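Local coordinates for protein protocadherin gamma-B3 (PDB 5K8R) that probably mediates calcium-dependent cell adhesion through its extracellular cadherin repeats, and may help establish and maintain specific neuronal connections in the brain, at residues I3-P8 and F87-L92. Numbering follows the deposited sequence.
Sequences IRYAIP and FHVTVL
In the Greek-key β-sandwich of a cadherin repeat, part of the first strand runs parallel to the last, and in the first extracellular repeat I3-A6 against V89-L92 is a worked example. Strand 3-8 lies at the border of a four-stranded mixed sheet, and the other side of 87-92 is bonded to strand 73-80. The odd residues of 3-8 supply the rungs. I3 O receives T90 N at 3.0 Å, nearly straight at the hydrogen (172°). Y5 spans two partners: its N makes a weak and less certain bond to T90 O, while its O accepts L92 N at 2.9 Å, the donor standing 37° out of the carbonyl plane. I7 N then reaches L92 O, 2.9 Å away.

On the face carrying I3, Y5, V89 and V91 the contact is apolar. I3 and V89 run side by side with CG2 4.1 Å from CG2, and I3 CG1 rests over one face of the Y5 ring, toward its rim. V89 CG1 meets the same ring at its edge, 4.1 Å from CD2. The Y5 hydroxyl is hydrogen-bonded with D23 OD2 in helix 20-23, whose L20 touches I3, Y5 and V89. Farther along, I7 CG1, set between backbone N and carbonyl carbon (chi1 55°), comes 3.8 Å from V91 CG1. On the opposite face A6 CB sits 4.1 Å from L92 CB.

Backbone bonds thus fix the pairing without specifying side chains, whereas the buried contact of I7 with V91 and the packing of I3 and Y5 on buried V89 join this border strand to the repeat's interior side.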
ATOM      1  N   ILE A   3     -65.371  11.568 -20.972  1.00 42.14           N
ATOM      2  CA  ILE A   3     -64.579  12.553 -21.699  1.00 29.90           C
ATOM      3  C   ILE A   3     -63.218  12.759 -21.044  1.00 32.85           C
ATOM      4  O   ILE A   3     -63.089  12.688 -19.822  1.00 39.70           O
ATOM      5  CB  ILE A   3     -65.305  13.908 -21.788  1.00 33.70           C
ATOM      6  CG1 ILE A   3     -64.453  14.921 -22.554  1.00 39.19           C
ATOM      7  CG2 ILE A   3     -65.637  14.427 -20.397  1.00 40.59           C
ATOM      8  CD1 ILE A   3     -65.260  15.988 -23.262  1.00 44.47           C
ATOM      9  N   ARG A   4     -62.204  13.014 -21.864  1.00 31.41           N
ATOM     10  CA  ARG A   4     -60.849  13.231 -21.366  1.00 31.89           C
ATOM     11  C   ARG A   4     -60.128  14.413 -22.018  1.00 32.04           C
ATOM     12  O   ARG A   4     -59.766  14.363 -23.194  1.00 30.21           O
ATOM     13  CB  ARG A   4     -60.013  11.959 -21.527  1.00 27.86           C
ATOM     14  CG  ARG A   4     -58.537  12.141 -21.213  1.00 30.01           C
ATOM     15  CD  ARG A   4     -57.664  11.420 -22.227  1.00 33.16           C
ATOM     16  NE  ARG A   4     -57.181  12.319 -23.270  1.00 26.17           N
ATOM     17  CZ  ARG A   4     -56.282  11.982 -24.190  1.00 36.69           C
ATOM     18  NH1 ARG A   4     -55.763  10.761 -24.196  1.00 31.37           N
ATOM     19  NH2 ARG A   4     -55.901  12.865 -25.102  1.00 28.88           N
ATOM     20  N   TYR A   5     -59.918  15.469 -21.237  1.00 30.62           N
ATOM     21  CA  TYR A   5     -59.223  16.660 -21.693  1.00 30.81           C
ATOM     22  C   TYR A   5     -57.719  16.463 -21.510  1.00 36.22           C
ATOM     23  O   TYR A   5     -57.259  15.452 -20.978  1.00 48.37           O
ATOM     24  CB  TYR A   5     -59.721  17.897 -20.945  1.00 22.37           C
ATOM     25  CG  TYR A   5     -61.200  18.161 -21.113  1.00 41.65           C
ATOM     26  CD1 TYR A   5     -61.689  18.784 -22.254  1.00 42.92           C
ATOM     27  CD2 TYR A   5     -62.109  17.790 -20.130  1.00 41.06           C
ATOM     28  CE1 TYR A   5     -63.042  19.028 -22.413  1.00 41.54           C
ATOM     29  CE2 TYR A   5     -63.463  18.030 -20.280  1.00 40.98           C
ATOM     30  CZ  TYR A   5     -63.924  18.649 -21.424  1.00 41.91           C
ATOM     31  OH  TYR A   5     -65.271  18.891 -21.576  1.00 42.33           O
ATOM     32  N   ALA A   6     -56.942  17.446 -21.960  1.00 27.23           N
ATOM     33  CA  ALA A   6     -55.489  17.388 -21.840  1.00 25.02           C
ATOM     34  C   ALA A   6     -54.955  18.806 -21.736  1.00 27.56           C
ATOM     35  O   ALA A   6     -55.082  19.587 -22.684  1.00 46.91           O
ATOM     36  CB  ALA A   6     -54.862  16.660 -23.031  1.00 31.36           C
ATOM     37  N   ILE A   7     -54.365  19.140 -20.592  1.00 26.00           N
ATOM     38  CA  ILE A   7     -53.881  20.499 -20.355  1.00 28.37           C
ATOM     39  C   ILE A   7     -52.458  20.445 -19.814  1.00 32.04           C
ATOM     40  O   ILE A   7     -52.095  19.482 -19.122  1.00 40.35           O
ATOM     41  CB  ILE A   7     -54.803  21.260 -19.388  1.00 34.01           C
ATOM     42  CG1 ILE A   7     -54.964  20.484 -18.078  1.00 23.17           C
ATOM     43  CG2 ILE A   7     -56.158  21.519 -20.027  1.00 21.14           C
ATOM     44  CD1 ILE A   7     -55.768  21.215 -17.022  1.00 35.25           C
ATOM     45  N   PRO A   8     -51.620  21.436 -20.103  1.00 32.12           N
ATOM     46  CA  PRO A   8     -50.298  21.484 -19.473  1.00 30.00           C
ATOM     47  C   PRO A   8     -50.413  21.811 -17.993  1.00 36.41           C
ATOM     48  O   PRO A   8     -51.403  22.377 -17.524  1.00 45.52           O
ATOM     49  CB  PRO A   8     -49.579  22.601 -20.237  1.00 26.17           C
ATOM     50  CG  PRO A   8     -50.683  23.475 -20.729  1.00 23.50           C
ATOM     51  CD  PRO A   8     -51.820  22.546 -21.050  1.00 24.95           C
ATOM     52  N   PHE A  87     -70.949  11.800 -14.153  1.00 32.34           N
ATOM     53  CA  PHE A  87     -70.300  12.011 -15.445  1.00 23.94           C
ATOM     54  C   PHE A  87     -68.797  11.942 -15.222  1.00 32.90           C
ATOM     55  O   PHE A  87     -68.205  12.880 -14.680  1.00 32.16           O
ATOM     56  CB  PHE A  87     -70.708  13.347 -16.065  1.00 42.28           C
ATOM     57  CG  PHE A  87     -72.170  13.441 -16.389  1.00 40.07           C
ATOM     58  CD1 PHE A  87     -72.662  12.933 -17.580  1.00 40.81           C
ATOM     59  CD2 PHE A  87     -73.053  14.039 -15.505  1.00 40.60           C
ATOM     60  CE1 PHE A  87     -74.007  13.018 -17.883  1.00 44.46           C
ATOM     61  CE2 PHE A  87     -74.401  14.129 -15.803  1.00 48.37           C
ATOM     62  CZ  PHE A  87     -74.878  13.617 -16.994  1.00 49.45           C
ATOM     63  N   HIS A  88     -68.185  10.836 -15.635  1.00 34.41           N
ATOM     64  CA  HIS A  88     -66.766  10.626 -15.385  1.00 36.70           C
ATOM     65  C   HIS A  88     -65.933  11.504 -16.309  1.00 39.55           C
ATOM     66  O   HIS A  88     -66.130  11.504 -17.529  1.00 45.57           O
ATOM     67  CB  HIS A  88     -66.403   9.154 -15.579  1.00 38.78           C
ATOM     68  CG  HIS A  88     -65.016   8.812 -15.132  1.00 42.29           C
ATOM     69  ND1 HIS A  88     -64.667   8.713 -13.802  1.00 40.45           N
ATOM     70  CD2 HIS A  88     -63.890   8.552 -15.837  1.00 46.43           C
ATOM     71  CE1 HIS A  88     -63.386   8.404 -13.706  1.00 43.47           C
ATOM     72  NE2 HIS A  88     -62.891   8.301 -14.927  1.00 47.47           N
ATOM     73  N   VAL A  89     -65.004  12.256 -15.725  1.00 27.57           N
ATOM     74  CA  VAL A  89     -64.117  13.142 -16.465  1.00 19.74           C
ATOM     75  C   VAL A  89     -62.682  12.780 -16.117  1.00 40.49           C
ATOM     76  O   VAL A  89     -62.350  12.598 -14.939  1.00 33.03           O
ATOM     77  CB  VAL A  89     -64.396  14.624 -16.152  1.00 31.20           C
ATOM     78  CG1 VAL A  89     -63.504  15.522 -16.999  1.00 18.01           C
ATOM     79  CG2 VAL A  89     -65.862  14.955 -16.378  1.00 31.94           C
ATOM     80  N   THR A  90     -61.838  12.669 -17.139  1.00 44.89           N
ATOM     81  CA  THR A  90     -60.411  12.448 -16.962  1.00 34.80           C
ATOM     82  C   THR A  90     -59.645  13.576 -17.638  1.00 32.24           C
ATOM     83  O   THR A  90     -59.964  13.965 -18.766  1.00 33.74           O
ATOM     84  CB  THR A  90     -59.977  11.091 -17.533  1.00 24.16           C
ATOM     85  OG1 THR A  90     -60.355  11.008 -18.911  1.00 49.61           O
ATOM     86  CG2 THR A  90     -60.644   9.959 -16.774  1.00 32.31           C
ATOM     87  N   VAL A  91     -58.644  14.107 -16.942  1.00 29.54           N
ATOM     88  CA  VAL A  91     -57.852  15.234 -17.424  1.00 20.40           C
ATOM     89  C   VAL A  91     -56.391  14.812 -17.417  1.00 33.30           C
ATOM     90  O   VAL A  91     -55.812  14.572 -16.349  1.00 33.84           O
ATOM     91  CB  VAL A  91     -58.061  16.494 -16.573  1.00 18.91           C
ATOM     92  CG1 VAL A  91     -57.255  17.654 -17.142  1.00 16.90           C
ATOM     93  CG2 VAL A  91     -59.537  16.851 -16.498  1.00 29.32           C
ATOM     94  N   LEU A  92     -55.789  14.770 -18.602  1.00 31.15           N
ATOM     95  CA  LEU A  92     -54.380  14.429 -18.740  1.00 25.91           C
ATOM     96  C   LEU A  92     -53.555  15.682 -18.454  1.00 23.90           C
ATOM     97  O   LEU A  92     -53.822  16.750 -19.005  1.00 39.71           O
ATOM     98  CB  LEU A  92     -54.085  13.907 -20.146  1.00 40.85           C
ATOM     99  CG  LEU A  92     -52.624  13.577 -20.453  1.00 55.00           C
ATOM    100  CD1 LEU A  92     -52.129  12.448 -19.560  1.00 64.48           C
ATOM    101  CD2 LEU A  92     -52.451  13.218 -21.922  1.00 54.20           C
TER